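Local coordinates for protein TssK C (Escherichia coli, PDB 5M2Y) that serves as a type VI secretion baseplate component, its C-terminal domain, present here, probably helping to dock the baseplate onto the membrane complex, at residues L32-S37 and T45-L50; P56-V59 and N64-L67. One frame throughout, in Å; residues are numbered along the deposited sequence.

Contact 1: L32-S37 and T45-L50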
loop_
_atom_site.group_PDB
_atom_site.type_symbol
_atom_site.label_atom_id
_atom_site.label_comp_id
_atom_site.label_asym_id
_atom_site.label_seq_id
_atom_site.Cartn_x
_atom_site.Cartn_y
_atom_site.Cartn_z
ATOM N N LEU A 32 -4.525 -0.364 -1.811
ATOM C CA LEU A 32 -4.320 1.046 -1.535
ATOM C C LEU A 32 -5.456 1.857 -2.150
ATOM O O LEU A 32 -5.883 1.587 -3.275
ATOM C CB LEU A 32 -2.975 1.518 -2.117
ATOM C CG LEU A 32 -1.700 1.105 -1.388
ATOM C CD1 LEU A 32 -0.471 1.429 -2.226
ATOM C CD2 LEU A 32 -1.619 1.747 0.007
ATOM N N SER A 33 -5.958 2.825 -1.391
ATOM C CA SER A 33 -6.978 3.770 -1.859
ATOM C C SER A 33 -6.244 5.109 -1.915
ATOM O O SER A 33 -5.595 5.481 -0.939
ATOM C CB SER A 33 -8.167 3.819 -0.905
ATOM O OG SER A 33 -9.003 4.929 -1.164
ATOM N N VAL A 34 -6.228 5.743 -3.091
ATOM C CA VAL A 34 -5.434 6.949 -3.327
ATOM C C VAL A 34 -6.256 8.127 -3.825
ATOM O O VAL A 34 -7.051 7.983 -4.742
ATOM C CB VAL A 34 -4.279 6.647 -4.332
ATOM C CG1 VAL A 34 -3.283 7.800 -4.423
ATOM C CG2 VAL A 34 -3.568 5.336 -4.003
ATOM N N ARG A 35 -6.029 9.284 -3.214
ATOM C CA ARG A 35 -6.617 10.536 -3.654
ATOM C C ARG A 35 -5.465 11.482 -3.869
ATOM O O ARG A 35 -4.452 11.427 -3.166
ATOM C CB ARG A 35 -7.674 11.097 -2.699
ATOM C CG ARG A 35 -7.236 11.274 -1.271
ATOM C CD ARG A 35 -8.436 11.530 -0.377
ATOM N NE ARG A 35 -9.261 10.334 -0.201
ATOM C CZ ARG A 35 -9.096 9.452 0.782
ATOM N NH1 ARG A 35 -8.135 9.620 1.676
ATOM N NH2 ARG A 35 -9.893 8.401 0.871
ATOM N N SER A 36 -5.598 12.296 -4.894
ATOM C CA SER A 36 -4.554 13.222 -5.255
ATOM C C SER A 36 -5.089 14.430 -6.011
ATOM O O SER A 36 -6.202 14.391 -6.515
ATOM C CB SER A 36 -3.517 12.501 -6.096
ATOM O OG SER A 36 -2.364 13.302 -6.096
ATOM N N SER A 37 -4.283 15.501 -6.094
ATOM C CA SER A 37 -4.599 16.704 -6.865
ATOM C C SER A 37 -4.335 16.411 -8.359
ATOM O O SER A 37 -4.760 17.164 -9.225
ATOM C CB SER A 37 -3.772 17.889 -6.372
ATOM O OG SER A 37 -2.390 17.577 -6.351
ATOM N N THR A 45 -2.623 5.659 -14.232
ATOM C CA THR A 45 -1.538 5.357 -15.151
ATOM C C THR A 45 -0.151 5.377 -14.475
ATOM O O THR A 45 0.618 4.441 -14.654
ATOM C CB THR A 45 -1.631 6.356 -16.323
ATOM O OG1 THR A 45 -2.848 6.119 -17.041
ATOM C CG2 THR A 45 -0.437 6.300 -17.265
ATOM N N LYS A 46 0.147 6.431 -13.697
ATOM C CA LYS A 46 1.449 6.746 -13.102
ATOM C C LYS A 46 1.710 6.232 -11.693
ATOM O O LYS A 46 2.854 5.884 -11.405
ATOM C CB LYS A 46 1.658 8.260 -13.138
ATOM C CG LYS A 46 1.731 8.832 -14.547
ATOM C CD LYS A 46 2.090 10.299 -14.481
ATOM C CE LYS A 46 2.114 10.989 -15.818
ATOM N NZ LYS A 46 2.362 12.431 -15.627
ATOM N N PHE A 47 0.682 6.189 -10.821
ATOM C CA PHE A 47 0.844 5.710 -9.438
ATOM C C PHE A 47 1.562 4.344 -9.342
ATOM O O PHE A 47 2.478 4.249 -8.527
ATOM C CB PHE A 47 -0.481 5.697 -8.662
ATOM C CG PHE A 47 -0.325 5.397 -7.193
ATOM C CD1 PHE A 47 0.028 6.395 -6.291
ATOM C CD2 PHE A 47 -0.531 4.120 -6.708
ATOM C CE1 PHE A 47 0.180 6.111 -4.926
ATOM C CE2 PHE A 47 -0.375 3.837 -5.345
ATOM C CZ PHE A 47 -0.030 4.835 -4.464
ATOM N N PRO A 48 1.248 3.306 -10.168
ATOM C CA PRO A 48 1.975 2.023 -10.043
ATOM C C PRO A 48 3.489 2.108 -10.279
ATOM O O PRO A 48 4.225 1.238 -9.822
ATOM C CB PRO A 48 1.303 1.139 -11.092
ATOM C CG PRO A 48 -0.069 1.725 -11.245
ATOM C CD PRO A 48 0.163 3.193 -11.165
ATOM N N GLN A 49 3.946 3.141 -11.005
ATOM C CA GLN A 49 5.367 3.367 -11.283
ATOM C C GLN A 49 6.005 4.382 -10.354
ATOM O O GLN A 49 7.208 4.326 -10.144
ATOM C CB GLN A 49 5.577 3.766 -12.743
ATOM C CG GLN A 49 5.352 2.588 -13.669
ATOM C CD GLN A 49 5.809 2.827 -15.071
ATOM O OE1 GLN A 49 5.204 3.605 -15.796
ATOM N NE2 GLN A 49 6.864 2.133 -15.486
ATOM N N LEU A 50 5.212 5.303 -9.797
ATOM C CA LEU A 50 5.709 6.330 -8.885
ATOM C C LEU A 50 5.786 5.861 -7.437
ATOM O O LEU A 50 6.762 6.166 -6.761
ATOM C CB LEU A 50 4.883 7.612 -8.986
ATOM C CG LEU A 50 5.044 8.397 -10.285
ATOM C CD1 LEU A 50 4.005 9.461 -10.405
ATOM C CD2 LEU A 50 6.426 9.023 -10.388
#

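Contact 2: P56-V59 and N64-L67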
loop_
_atom_site.group_PDB
_atom_site.type_symbol
_atom_site.label_atom_id
_atom_site.label_comp_id
_atom_site.label_asym_id
_atom_site.label_seq_id
_atom_site.Cartn_x
_atom_site.Cartn_y
_atom_site.Cartn_z
ATOM N N PRO A 56 10.828 -3.249 4.721
ATOM C CA PRO A 56 10.351 -3.262 6.093
ATOM C C PRO A 56 11.418 -3.810 7.061
ATOM O O PRO A 56 11.238 -3.682 8.241
ATOM C CB PRO A 56 9.194 -4.241 6.060
ATOM C CG PRO A 56 9.473 -5.133 4.953
ATOM C CD PRO A 56 10.319 -4.396 3.972
ATOM N N ASP A 57 12.482 -4.385 6.536
ATOM C CA ASP A 57 13.482 -5.014 7.376
ATOM C C ASP A 57 14.940 -4.811 7.041
ATOM O O ASP A 57 15.756 -5.545 7.520
ATOM C CB ASP A 57 13.217 -6.514 7.396
ATOM C CG ASP A 57 13.262 -7.150 5.999
ATOM O OD1 ASP A 57 13.578 -6.453 5.066
ATOM O OD2 ASP A 57 13.003 -8.354 5.876
ATOM N N ASP A 58 15.267 -3.818 6.250
ATOM C CA ASP A 58 16.648 -3.603 5.901
ATOM C C ASP A 58 17.447 -3.135 7.098
ATOM O O ASP A 58 17.001 -2.314 7.852
ATOM C CB ASP A 58 16.818 -2.657 4.744
ATOM C CG ASP A 58 18.209 -2.686 4.187
ATOM O OD1 ASP A 58 18.570 -3.648 3.516
ATOM O OD2 ASP A 58 18.904 -1.746 4.451
ATOM N N VAL A 59 18.637 -3.714 7.232
ATOM C CA VAL A 59 19.546 -3.401 8.305
ATOM C C VAL A 59 20.855 -2.784 7.818
ATOM O O VAL A 59 21.784 -2.639 8.576
ATOM C CB VAL A 59 19.772 -4.625 9.210
ATOM C CG1 VAL A 59 18.506 -4.975 9.930
ATOM C CG2 VAL A 59 20.223 -5.826 8.408
ATOM N N ASN A 64 16.632 4.654 2.164
ATOM C CA ASN A 64 15.531 4.398 1.231
ATOM C C ASN A 64 15.558 3.047 0.504
ATOM O O ASN A 64 15.113 2.997 -0.639
ATOM C CB ASN A 64 15.413 5.540 0.184
ATOM C CG ASN A 64 15.544 6.949 0.719
ATOM O OD1 ASN A 64 15.069 7.308 1.797
ATOM N ND2 ASN A 64 16.180 7.792 -0.055
ATOM N N VAL A 65 16.025 1.961 1.153
ATOM C CA VAL A 65 16.037 0.625 0.539
ATOM C C VAL A 65 14.607 0.209 0.185
ATOM O O VAL A 65 13.706 0.400 0.996
ATOM C CB VAL A 65 16.786 -0.436 1.389
ATOM C CG1 VAL A 65 16.738 -1.811 0.733
ATOM C CG2 VAL A 65 18.232 -0.020 1.600
ATOM N N ALA A 66 14.403 -0.297 -1.038
ATOM C CA ALA A 66 13.096 -0.709 -1.542
ATOM C C ALA A 66 12.860 -2.189 -1.319
ATOM O O ALA A 66 13.809 -2.971 -1.238
ATOM C CB ALA A 66 12.990 -0.405 -3.027
ATOM N N LEU A 67 11.580 -2.568 -1.230
ATOM C CA LEU A 67 11.175 -3.960 -1.107
ATOM C C LEU A 67 10.794 -4.425 -2.505
ATOM O O LEU A 67 9.884 -3.868 -3.108
ATOM C CB LEU A 67 9.998 -4.126 -0.127
ATOM C CG LEU A 67 9.416 -5.548 0.003
ATOM C CD1 LEU A 67 10.403 -6.510 0.661
ATOM C CD2 LEU A 67 8.113 -5.530 0.756
#

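Contact 1: L32-S37 and T45-L50
V34 near the end of strand 28-35 and F47 in helix 40-50 face each other with their CA atoms 8.8 Å apart, and no hydrogen bond joins the two backbones. The gap is filled mainly by the F47 ring, which its first torsion (CG anti to the backbone N, chi1 -172°) sends from the helix straight at the strand. V34 comes from the opposite direction, and its CG2 lies over one face of the F47 ring in a CH-pi contact, 3.9 Å from the ring centroid and 21° off the normal, shifted toward the rim so that its nearest ring atom is CZ at 3.6 Å. The second methyl of V34, CG1, lies 3.9 Å from F47 CE1. This is helix-on-sheet packing, in which the helix following strand 28-35 folds back over the antiparallel sheet. Two residues earlier on the same side of the strand, L32 approaches F47 at about a right angle and brings CD1 to the ring edge, in its plane, 3.9 Å from CE2. All three side chains are buried. F91 of the adjacent strand 89-95 also meets the F47 ring, with the planes inclined at about 35°, and L117 touches F47 from a loop.

Contact 2: P56-V59 and N64-L67
D58 and V65 cross at about a right angle, and both methyls of V65 lie over one face of the D58 carboxylate, V65 CG2 3.4 Å from D58 OD2 and V65 CG1 3.8 Å from D58 OD1. With CG anti to the backbone N (chi1 -167°), D58 lays its carboxylate across the V65 methyls. Both side chains leave the backbone toward the other segment, and D58 CB lies 4.0 Å from V65 CB. This is van der Waals contact between a polar group and an apolar one; the hydrogen bond of D58 OD2 is made instead with S60 OG, which ties the carboxylate to a residue just beyond the segment in the same loop.

The second pair is wholly apolar. L67 also meets P56 at about a right angle: P56 CD rests against CB and both end methyls of L67, nearest to L67 CD1 at 3.9 Å. No hydrogen bond crosses between the segments, whose CA atoms stand 6.9 Å apart at D58 and V65 and 7.3 Å apart at P56 and L67.

Both segments belong to the long loop between strands 52-54 and 70-75. Its returning arm is held by backbone hydrogen bonds between V65 and S55 and between L67 and A53, the latter in strand 52-54. At the inner end, P56 and L67 both rest on M103 of helix 97-106, while the carbonyl oxygen of P56 accepts a hydrogen bond from R108 at the start of strand 108-112.

In the fold
From the N terminus the chain first lays down strands 3-11, 14-18 and 28-35. Contact 1 then closes the short connection out of strand 28-35, bringing helix 40-50 back over the sheet. Strand 52-54 follows at one outer edge of that sheet, and the chain enters the loop whose two arms contact 2 joins before it reaches strand 70-75 at the other edge. The two contacts therefore come in series, neither enclosing nor crossing the other. The centres of contact 1 and contact 2 are about 21 Å apart, and the nearest atoms of contact 1 and contact 2 about 10 Å. Contact 1 ties helix to sheet in the interior; contact 2 joins the two arms of an outlying loop beside helix 97-106.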